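Local coordinates for protein putative sulfatase yidJ (Bacteroides fragilis, PDB 2QZU) that probably hydrolyses sulfate esters as a metal-dependent enzyme of the sulfatase family, perhaps an arylsulfatase, at residues A[128-133]-A[202-207]; A[209-214]-A[222-227]; A[408-413]-A[477-482]. One frame throughout, in Å; residues are numbered along the deposited sequence.

Contact 1. Residues A[128-133]-A[202-207]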
# COMPACT_ATOMS: atom_id res chain seq x y z
N GLY A 128 -26.46 18.41 -8.13
CA GLY A 128 -25.84 17.52 -7.16
C GLY A 128 -24.49 16.97 -7.63
O GLY A 128 -24.31 16.69 -8.81
N TYR A 129 -23.56 16.82 -6.70
CA TYR A 129 -22.24 16.29 -7.02
C TYR A 129 -21.83 15.29 -5.93
O TYR A 129 -21.82 15.63 -4.75
CB TYR A 129 -21.20 17.41 -7.09
CG TYR A 129 -19.88 16.99 -7.72
CD1 TYR A 129 -19.57 17.35 -9.03
CD2 TYR A 129 -18.96 16.20 -7.03
CE1 TYR A 129 -18.38 16.94 -9.64
CE2 TYR A 129 -17.77 15.78 -7.63
CZ TYR A 129 -17.49 16.16 -8.93
OH TYR A 129 -16.33 15.74 -9.55
N ILE A 130 -21.52 14.07 -6.33
CA ILE A 130 -21.12 13.04 -5.38
C ILE A 130 -19.79 12.44 -5.82
O ILE A 130 -19.65 12.02 -6.97
CB ILE A 130 -22.17 11.90 -5.33
CG1 ILE A 130 -23.54 12.46 -4.96
CG2 ILE A 130 -21.74 10.83 -4.34
CD1 ILE A 130 -24.67 11.45 -5.12
N GLY A 131 -18.80 12.41 -4.93
CA GLY A 131 -17.53 11.82 -5.30
C GLY A 131 -16.32 12.73 -5.29
O GLY A 131 -16.28 13.74 -4.60
N LYS A 132 -15.32 12.35 -6.09
CA LYS A 132 -14.06 13.07 -6.20
C LYS A 132 -14.17 14.34 -7.03
O LYS A 132 -14.67 14.33 -8.15
CB LYS A 132 -13.02 12.13 -6.83
CG LYS A 132 -11.65 12.75 -7.04
CD LYS A 132 -10.71 11.73 -7.67
CE LYS A 132 -9.38 12.37 -8.02
NZ LYS A 132 -8.48 11.40 -8.72
N TRP A 133 -13.70 15.45 -6.46
CA TRP A 133 -13.73 16.77 -7.10
C TRP A 133 -12.33 17.12 -7.62
O TRP A 133 -12.14 17.45 -8.79
CB TRP A 133 -14.19 17.80 -6.06
CG TRP A 133 -14.23 19.23 -6.50
CD1 TRP A 133 -13.55 20.28 -5.94
CD2 TRP A 133 -15.03 19.79 -7.55
NE1 TRP A 133 -13.90 21.46 -6.56
CE2 TRP A 133 -14.81 21.19 -7.55
CE3 TRP A 133 -15.93 19.25 -8.48
CZ2 TRP A 133 -15.44 22.05 -8.45
CZ3 TRP A 133 -16.57 20.11 -9.38
CH2 TRP A 133 -16.32 21.50 -9.36
N GLU A 202 -19.92 1.88 -4.04
CA GLU A 202 -21.14 1.36 -3.43
C GLU A 202 -21.90 2.45 -2.71
O GLU A 202 -23.11 2.61 -2.88
CB GLU A 202 -20.81 0.25 -2.44
CG GLU A 202 -20.83 -1.15 -3.01
CD GLU A 202 -20.60 -2.20 -1.94
OE1 GLU A 202 -21.28 -2.14 -0.89
OE2 GLU A 202 -19.74 -3.09 -2.14
N TYR A 203 -21.18 3.21 -1.88
CA TYR A 203 -21.77 4.29 -1.11
C TYR A 203 -22.25 5.39 -2.05
O TYR A 203 -23.37 5.89 -1.93
CB TYR A 203 -20.74 4.87 -0.14
CG TYR A 203 -21.25 6.07 0.65
CD1 TYR A 203 -22.21 5.92 1.65
CD2 TYR A 203 -20.75 7.34 0.39
CE1 TYR A 203 -22.68 7.03 2.36
CE2 TYR A 203 -21.21 8.45 1.10
CZ TYR A 203 -22.16 8.29 2.08
OH TYR A 203 -22.60 9.39 2.76
N GLU A 204 -21.39 5.76 -2.99
CA GLU A 204 -21.73 6.80 -3.95
C GLU A 204 -22.98 6.45 -4.75
O GLU A 204 -23.84 7.30 -4.95
CB GLU A 204 -20.53 7.06 -4.85
CG GLU A 204 -19.43 7.81 -4.12
CD GLU A 204 -18.04 7.54 -4.66
OE1 GLU A 204 -17.92 6.89 -5.72
OE2 GLU A 204 -17.06 7.97 -4.01
N ALA A 205 -23.08 5.21 -5.20
CA ALA A 205 -24.24 4.78 -5.96
C ALA A 205 -25.49 4.84 -5.07
O ALA A 205 -26.57 5.19 -5.53
CB ALA A 205 -24.04 3.37 -6.51
N SER A 206 -25.33 4.50 -3.79
CA SER A 206 -26.47 4.54 -2.87
C SER A 206 -26.95 5.97 -2.67
O SER A 206 -28.16 6.22 -2.63
CB SER A 206 -26.10 3.94 -1.52
OG SER A 206 -25.94 2.54 -1.64
N LYS A 207 -26.02 6.92 -2.57
CA LYS A 207 -26.40 8.32 -2.38
C LYS A 207 -26.98 8.88 -3.68
O LYS A 207 -27.86 9.75 -3.65
CB LYS A 207 -25.20 9.16 -1.94
CG LYS A 207 -24.57 8.71 -0.62
CD LYS A 207 -25.57 8.67 0.53
CE LYS A 207 -26.08 10.06 0.91
NZ LYS A 207 -27.00 10.01 2.08
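Ile130, on strand 126-130 just before the corner at Gly131, turns both methyls against helix 202-207. Its branch methyl CG2 lies on the aliphatic part of Glu204, 3.8 Å from Glu204 CG, while CD1 reaches the backbone at the end of the segment, 3.7 Å from Lys207 C, and also meets Lys207 CB at 4.0 Å. With CG1 anti to the carbonyl carbon (chi1 -58°) and the chain then extended, the two methyls fork over successive turns of the helix, one for Glu204 and one for Lys207. Ile130 and Glu204 run past each other in opposite directions, which carries the carboxylate on toward the corner at Gly131; there Glu204 OE2 stands 4.1 Å from Gly131 CA, a loose approach. That oxygen takes its hydrogen bond from Tyr183, so a polar group within the buried contact is satisfied from a third part of the chain. The looser side begins beyond Lys207 CB, where the chain bends at chi2 and chi3, sets CG over one face of the Tyr203 ring, toward its rim, and leads its amine away to a salt bridge with Glu210. A strand of the large mixed sheet covered by a helix through aliphatic carbon, part of it from charged side chains, is the layered packing of the alkaline phosphatase-like alpha/beta fold to which sulfatases belong.

Contact 2. Residues A[209-214]-A[222-227]; sequences IEYING and FALVVS
Tyr211 turns a face of its ring to Leu224 and an edge to Phe222. Leu224 CD1 sits over the ring face in a CH-pi contact, 4.2 Å from the centroid and 28° off the ring normal. It lies nearer one side of the ring than the middle, its shortest approach being 3.8 Å to Tyr211 CD2. Leu224 CB stands on the same face but beyond the rim, 4.0 Å from Tyr211 CE2. Phe222 arrives differently: its CD2 lies near the plane of the tyrosine ring, at the edge, 3.9 Å from Tyr211 CE2, whereas the tyrosine approaches the phenylalanine ring obliquely. The tyrosine and its two partners reach out from helix and strand side by side, pointing opposite ways, an interdigitation of side chains. Its CG is anti to the backbone N (chi1 -173°), which sends the ring from the helix toward the strand and brings the phenol end near the backbone at Ala223. Of the leucine methyls, CD1 lies over the tyrosine face; CD2 touches both Tyr211 CD2 and Ile212, 4.2 Å from Ile212 CG1. All the residues that touch are buried, and the interaction between the segments is apolar. Helix 209-213 and strand 222-227 run antiparallel, at 173°, with their axes 10.3 Å apart, the chain reversing in the short connection between them. Ile212 continues beyond the leucine onto Ile293 and Leu297 of helix 267-299, while Tyr211 reaches Asn126 and His168; the strand itself is hydrogen-bonded between strands 29-35 and 126-130.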
# COMPACT_ATOMS: atom_id res chain seq x y z
N ILE A 209 -28.72 7.18 -5.79
CA ILE A 209 -30.06 6.61 -5.87
C ILE A 209 -31.03 7.44 -5.02
O ILE A 209 -32.13 7.74 -5.45
CB ILE A 209 -30.05 5.13 -5.42
CG1 ILE A 209 -29.31 4.29 -6.48
CG2 ILE A 209 -31.47 4.61 -5.21
CD1 ILE A 209 -29.12 2.84 -6.10
N GLU A 210 -30.60 7.81 -3.82
CA GLU A 210 -31.46 8.62 -2.97
C GLU A 210 -31.75 9.95 -3.67
O GLU A 210 -32.89 10.43 -3.66
CB GLU A 210 -30.81 8.87 -1.62
CG GLU A 210 -30.50 7.59 -0.87
CD GLU A 210 -29.99 7.84 0.53
OE1 GLU A 210 -29.20 8.79 0.72
OE2 GLU A 210 -30.36 7.07 1.44
N TYR A 211 -30.73 10.55 -4.27
CA TYR A 211 -30.91 11.82 -4.97
C TYR A 211 -31.91 11.65 -6.11
O TYR A 211 -32.84 12.45 -6.27
CB TYR A 211 -29.58 12.31 -5.55
CG TYR A 211 -29.68 13.70 -6.13
CD1 TYR A 211 -29.67 14.83 -5.31
CD2 TYR A 211 -29.78 13.90 -7.51
CE1 TYR A 211 -29.77 16.11 -5.84
CE2 TYR A 211 -29.88 15.18 -8.05
CZ TYR A 211 -29.87 16.28 -7.21
OH TYR A 211 -29.96 17.55 -7.73
N ILE A 212 -31.72 10.61 -6.91
CA ILE A 212 -32.59 10.32 -8.04
C ILE A 212 -34.04 10.06 -7.60
O ILE A 212 -34.98 10.54 -8.24
CB ILE A 212 -32.05 9.12 -8.85
CG1 ILE A 212 -30.75 9.54 -9.55
CG2 ILE A 212 -33.08 8.65 -9.85
CD1 ILE A 212 -29.98 8.40 -10.20
N ASN A 213 -34.21 9.31 -6.52
CA ASN A 213 -35.55 9.02 -6.01
C ASN A 213 -36.26 10.34 -5.69
O ASN A 213 -37.46 10.48 -5.93
CB ASN A 213 -35.48 8.17 -4.73
CG ASN A 213 -35.07 6.73 -5.00
OD1 ASN A 213 -34.78 5.98 -4.07
ND2 ASN A 213 -35.06 6.34 -6.26
N GLY A 214 -35.50 11.29 -5.16
CA GLY A 214 -36.06 12.58 -4.81
C GLY A 214 -36.44 13.47 -5.98
O GLY A 214 -37.04 14.53 -5.79
N PHE A 222 -32.92 18.24 -13.37
CA PHE A 222 -31.80 18.06 -12.46
C PHE A 222 -30.55 17.60 -13.20
O PHE A 222 -30.62 17.06 -14.30
CB PHE A 222 -32.13 17.03 -11.36
CG PHE A 222 -32.22 15.61 -11.85
CD1 PHE A 222 -33.41 15.11 -12.37
CD2 PHE A 222 -31.12 14.76 -11.76
CE1 PHE A 222 -33.50 13.78 -12.80
CE2 PHE A 222 -31.20 13.43 -12.18
CZ PHE A 222 -32.40 12.94 -12.70
N ALA A 223 -29.40 17.87 -12.58
CA ALA A 223 -28.11 17.46 -13.11
C ALA A 223 -27.38 16.85 -11.92
O ALA A 223 -27.28 17.47 -10.86
CB ALA A 223 -27.33 18.67 -13.64
N LEU A 224 -26.87 15.64 -12.10
CA LEU A 224 -26.15 14.96 -11.04
C LEU A 224 -24.84 14.40 -11.58
O LEU A 224 -24.82 13.77 -12.64
CB LEU A 224 -26.99 13.82 -10.45
CG LEU A 224 -26.28 12.88 -9.45
CD1 LEU A 224 -26.07 13.61 -8.13
CD2 LEU A 224 -27.12 11.63 -9.22
N VAL A 225 -23.76 14.64 -10.86
CA VAL A 225 -22.47 14.10 -11.23
C VAL A 225 -22.12 13.05 -10.19
O VAL A 225 -22.27 13.29 -8.99
CB VAL A 225 -21.34 15.17 -11.23
CG1 VAL A 225 -20.00 14.49 -11.47
CG2 VAL A 225 -21.61 16.22 -12.30
N VAL A 226 -21.67 11.88 -10.64
CA VAL A 226 -21.25 10.82 -9.74
C VAL A 226 -19.82 10.54 -10.19
O VAL A 226 -19.60 9.97 -11.26
CB VAL A 226 -22.12 9.56 -9.87
CG1 VAL A 226 -21.66 8.50 -8.89
CG2 VAL A 226 -23.58 9.90 -9.62
N SER A 227 -18.86 10.96 -9.38
CA SER A 227 -17.44 10.82 -9.68
C SER A 227 -16.79 9.74 -8.81
O SER A 227 -16.39 10.01 -7.67
CB SER A 227 -16.75 12.17 -9.47
OG SER A 227 -15.36 12.12 -9.73

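Contact 3. Residues A[408-413]-A[477-482]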
# COMPACT_ATOMS: atom_id res chain seq x y z
N ASN A 408 6.72 26.35 -14.66
CA ASN A 408 7.44 26.90 -15.81
C ASN A 408 6.73 26.50 -17.09
O ASN A 408 7.04 25.47 -17.69
CB ASN A 408 8.89 26.40 -15.85
CG ASN A 408 9.67 26.95 -17.04
OD1 ASN A 408 9.18 27.80 -17.77
ND2 ASN A 408 10.90 26.46 -17.22
N HIS A 409 5.77 27.32 -17.51
CA HIS A 409 5.00 27.02 -18.71
C HIS A 409 5.82 26.92 -20.00
O HIS A 409 5.33 26.42 -21.00
CB HIS A 409 3.87 28.04 -18.89
CG HIS A 409 2.82 27.99 -17.82
ND1 HIS A 409 1.70 28.79 -17.83
CD2 HIS A 409 2.73 27.23 -16.70
CE1 HIS A 409 0.97 28.54 -16.76
NE2 HIS A 409 1.57 27.59 -16.06
N ALA A 410 7.06 27.40 -19.97
CA ALA A 410 7.91 27.34 -21.16
C ALA A 410 8.48 25.94 -21.37
O ALA A 410 9.22 25.69 -22.32
CB ALA A 410 9.05 28.36 -21.06
N THR A 411 8.14 25.03 -20.46
CA THR A 411 8.61 23.65 -20.55
C THR A 411 7.42 22.71 -20.59
O THR A 411 6.46 22.90 -19.84
CB THR A 411 9.50 23.28 -19.34
OG1 THR A 411 10.70 24.07 -19.38
CG2 THR A 411 9.88 21.80 -19.37
N GLY A 412 7.47 21.72 -21.47
CA GLY A 412 6.37 20.78 -21.56
C GLY A 412 6.15 20.24 -22.96
O GLY A 412 7.00 20.38 -23.84
N TYR A 413 4.99 19.62 -23.15
CA TYR A 413 4.61 19.04 -24.44
C TYR A 413 3.36 19.67 -25.00
O TYR A 413 2.48 20.10 -24.25
CB TYR A 413 4.27 17.55 -24.28
CG TYR A 413 5.41 16.59 -24.09
CD1 TYR A 413 6.17 16.14 -25.18
CD2 TYR A 413 5.69 16.07 -22.83
CE1 TYR A 413 7.17 15.19 -25.01
CE2 TYR A 413 6.70 15.12 -22.65
CZ TYR A 413 7.43 14.68 -23.74
OH TYR A 413 8.42 13.75 -23.56
N ALA A 477 2.89 28.54 -28.48
CA ALA A 477 2.87 28.73 -29.93
C ALA A 477 4.12 29.44 -30.44
O ALA A 477 4.60 29.16 -31.53
CB ALA A 477 1.63 29.54 -30.32
N GLN A 478 4.64 30.37 -29.64
CA GLN A 478 5.83 31.13 -30.02
C GLN A 478 7.12 30.32 -30.12
O GLN A 478 8.10 30.79 -30.71
CB GLN A 478 6.03 32.29 -29.03
CG GLN A 478 4.96 33.36 -29.13
CD GLN A 478 5.09 34.18 -30.39
OE1 GLN A 478 6.07 34.90 -30.58
NE2 GLN A 478 4.11 34.07 -31.27
N TYR A 479 7.12 29.11 -29.57
CA TYR A 479 8.32 28.27 -29.61
C TYR A 479 8.49 27.52 -30.92
O TYR A 479 9.59 27.10 -31.27
CB TYR A 479 8.32 27.26 -28.45
CG TYR A 479 7.93 27.82 -27.10
CD1 TYR A 479 8.16 29.16 -26.77
CD2 TYR A 479 7.34 27.00 -26.14
CE1 TYR A 479 7.79 29.66 -25.51
CE2 TYR A 479 6.97 27.48 -24.89
CZ TYR A 479 7.19 28.81 -24.58
OH TYR A 479 6.78 29.30 -23.36
N ILE A 480 7.39 27.35 -31.66
CA ILE A 480 7.44 26.66 -32.94
C ILE A 480 7.90 27.67 -33.98
O ILE A 480 7.14 28.55 -34.38
CB ILE A 480 6.05 26.09 -33.31
CG1 ILE A 480 5.60 25.12 -32.21
CG2 ILE A 480 6.11 25.40 -34.66
CD1 ILE A 480 4.21 24.56 -32.42
N LYS A 481 9.15 27.55 -34.41
CA LYS A 481 9.71 28.47 -35.38
C LYS A 481 9.43 28.03 -36.82
O LYS A 481 9.95 27.02 -37.28
CB LYS A 481 11.22 28.61 -35.16
CG LYS A 481 11.63 28.81 -33.70
CD LYS A 481 10.99 30.04 -33.07
CE LYS A 481 11.45 30.20 -31.62
NZ LYS A 481 10.81 31.36 -30.93
N LEU A 482 8.60 28.81 -37.51
CA LEU A 482 8.25 28.51 -38.90
C LEU A 482 9.45 28.78 -39.80
O LEU A 482 9.49 29.86 -40.43
CB LEU A 482 7.06 29.36 -39.33
O HOH W 1 4.35 28.16 -22.96
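Tyr479 sets its phenol oxygen almost on the backbone of Ala410, with OH 3.2 Å from Ala410 CA and 3.4 Å from Ala410 CB, yet a water makes the polar link between the segments. This water donates to His409 O at 2.8 Å and is hydrogen-bonded to Tyr479 OH at 2.7 Å, bridging a pair that stand 4.0 Å apart. The carbonyl oxygen lies at the edge of the tyrosine ring, near its plane, while Ala410 CA approaches obliquely. Ring carbon CZ completes the meeting, packing 4.0 Å from Ala410 CB. The alanine belongs to a type I turn from Asn408 to Thr411, and its N donates to Asn408 OD1 in an Asx turn; that donor stands well above the carbonyl plane of the amide. Asp429 receives the other end of Asn408, joining this turn to the hairpin loop between strands 421-428 and 431-439. The tyrosine comes from the 3-10 turn after helix 455-471. One bridging water and a small apolar patch thus link the C-terminal tail to the four-stranded sheet, a surface junction whose observed polar link between the segments runs through water, which suggests a solvent-mediated rather than direct match.

How the contacts relate
Contacts 1 and 2 are two stations of one interface: both pack helix 200-213 on the large mixed sheet, through the adjacent strands 126-130 and 222-228, and their centres are 8 Å apart. The strands themselves are joined directly, with a probable hydrogen bond from Ser227 N to Ile130 O. Both contacts are buried, but contact 1 mixes aliphatic packing with charged side chains whose polar ends look outside it, whereas contact 2 is aromatic and aliphatic. Contact 3 lies on the opposite side of the chain's centre, about 39 and 42 Å from the other two between centres; there, at the surface, a smaller interface includes a water bridge.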